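Local coordinates for protein ATP-dependent zinc metalloprotease FtsH (Thermotoga maritima, PDB 4M8A) that probably acts as a processive, ATP-dependent zinc metalloprotease on cytoplasmic and membrane proteins, helping to control the quality of integral membrane proteins, at residues S5-S8 with Y9-V13. Sequence-based numbering, arbitrary orientation.
Sequences SKLS and YTSFV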
loop_
_atom_site.group_PDB
_atom_site.type_symbol
_atom_site.label_atom_id
_atom_site.label_comp_id
_atom_site.label_asym_id
_atom_site.label_seq_id
_atom_site.Cartn_x
_atom_site.Cartn_y
_atom_site.Cartn_z
ATOM N N SER B 5 18.385 -2.858 22.056
ATOM C CA SER B 5 19.193 -3.914 21.447
ATOM C C SER B 5 19.605 -3.553 20.017
ATOM O O SER B 5 18.807 -3.052 19.224
ATOM C CB SER B 5 18.431 -5.238 21.460
ATOM O OG SER B 5 18.200 -5.668 22.791
ATOM N N LYS B 6 20.861 -3.802 19.679
ATOM C CA LYS B 6 21.326 -3.540 18.323
ATOM C C LYS B 6 20.574 -4.447 17.355
ATOM O O LYS B 6 20.392 -5.634 17.619
ATOM C CB LYS B 6 22.836 -3.783 18.240
ATOM C CG LYS B 6 23.448 -3.640 16.848
ATOM C CD LYS B 6 23.339 -2.210 16.321
ATOM C CE LYS B 6 24.222 -1.996 15.085
ATOM N NZ LYS B 6 23.738 -2.728 13.873
ATOM N N LEU B 7 20.116 -3.872 16.248
ATOM C CA LEU B 7 19.359 -4.600 15.241
ATOM C C LEU B 7 19.890 -4.200 13.864
ATOM O O LEU B 7 20.046 -3.015 13.573
ATOM C CB LEU B 7 17.878 -4.232 15.378
ATOM C CG LEU B 7 16.862 -4.836 14.420
ATOM C CD1 LEU B 7 16.740 -6.322 14.674
ATOM C CD2 LEU B 7 15.515 -4.153 14.610
ATOM N N SER B 8 20.185 -5.173 13.014
ATOM C CA SER B 8 20.691 -4.848 11.681
ATOM C C SER B 8 19.572 -4.243 10.834
ATOM O O SER B 8 18.381 -4.465 11.099
ATOM C CB SER B 8 21.269 -6.096 10.984
ATOM O OG SER B 8 20.228 -6.967 10.557
ATOM N N TYR B 9 19.949 -3.494 9.805
ATOM C CA TYR B 9 18.966 -2.968 8.874
ATOM C C TYR B 9 18.165 -4.101 8.221
ATOM O O TYR B 9 16.942 -4.020 8.103
ATOM C CB TYR B 9 19.608 -2.032 7.831
ATOM C CG TYR B 9 18.561 -1.376 6.965
ATOM C CD1 TYR B 9 17.746 -0.366 7.470
ATOM C CD2 TYR B 9 18.352 -1.792 5.664
ATOM C CE1 TYR B 9 16.772 0.215 6.693
ATOM C CE2 TYR B 9 17.364 -1.204 4.873
ATOM C CZ TYR B 9 16.581 -0.206 5.400
ATOM O OH TYR B 9 15.583 0.379 4.649
ATOM N N THR B 10 18.841 -5.175 7.821
ATOM C CA THR B 10 18.137 -6.297 7.207
ATOM C C THR B 10 17.088 -6.890 8.144
ATOM O O THR B 10 15.955 -7.156 7.735
ATOM C CB THR B 10 19.126 -7.381 6.779
ATOM O OG1 THR B 10 20.067 -6.794 5.883
ATOM C CG2 THR B 10 18.418 -8.516 6.056
ATOM N N SER B 11 17.463 -7.079 9.406
ATOM C CA SER B 11 16.543 -7.646 10.384
ATOM C C SER B 11 15.378 -6.694 10.662
ATOM O O SER B 11 14.253 -7.142 10.884
ATOM C CB SER B 11 17.267 -8.019 11.679
ATOM O OG SER B 11 18.095 -9.165 11.507
ATOM N N PHE B 12 15.647 -5.393 10.620
ATOM C CA PHE B 12 14.608 -4.378 10.768
ATOM C C PHE B 12 13.587 -4.497 9.644
ATOM O O PHE B 12 12.381 -4.533 9.893
ATOM C CB PHE B 12 15.235 -2.980 10.762
ATOM C CG PHE B 12 14.250 -1.864 10.521
ATOM C CD1 PHE B 12 13.224 -1.608 11.419
ATOM C CD2 PHE B 12 14.368 -1.058 9.395
ATOM C CE1 PHE B 12 12.317 -0.576 11.188
ATOM C CE2 PHE B 12 13.476 -0.024 9.161
ATOM C CZ PHE B 12 12.448 0.224 10.060
ATOM N N VAL B 13 14.068 -4.553 8.404
ATOM C CA VAL B 13 13.174 -4.723 7.262
ATOM C C VAL B 13 12.362 -6.010 7.403
ATOM O O VAL B 13 11.153 -6.011 7.141
ATOM C CB VAL B 13 13.941 -4.662 5.921
ATOM C CG1 VAL B 13 13.039 -5.009 4.772
ATOM C CG2 VAL B 13 14.550 -3.276 5.731
HETATM O O HOH W 1 21.106 -9.438 10.906
#
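Ser8 and Ser11 meet where helix 9-17 of the FtsH periplasmic domain begins, and Ser8 is the N-cap of that helix. Its side chain can be followed outward. CB mainly carries the hydroxyl out past the start of the helix, placing OG between the backbone N and the carbonyl carbon (chi1 74°), a rotation that brings the hydroxyl round toward the amides of the first turn. OG then accepts the Ser11 N-H at 3.0 Å in a fairly straight bond (160° at the hydrogen). Serine suits the place because its hydroxyl sits on a one-carbon arm, just long enough to take an amide that has no earlier helical carbonyl to pair with. The Ser8 carbonyl starts the regular helix pattern: Phe12 N donates to Ser8 O at 2.9 Å. An alanine at the cap would lack OG, which would probably leave the Ser11 amide without its side-chain acceptor and a water shared with Ser11 OG without its Ser8 partner.

The apolar side of the turn belongs to Leu7. Leucine's forked end lets one methyl, CD1, press on Ser11 CB at 3.5 Å, tighter than usual for two carbons, while CD2 rests 4.0 Å from Phe12 CB. The Leu7 and Phe12 side chains cross at about a right angle, and both also touch Val46 of strand 43-47, joining the helix start to the sheet. Phenylalanine suits its place because its large apolar side chain also packs on Leu34 and Val36. Leu7 is paired through its backbone with Glu45. OG1 of Thr10 hydrogen-bonds to Ile66 O and Val68 N of the second subunit, another copy of the protein. Beside the cap, a water joins the two serine hydroxyls, lying 2.6 Å from Ser8 OG and 3.1 Å from Ser11 OG.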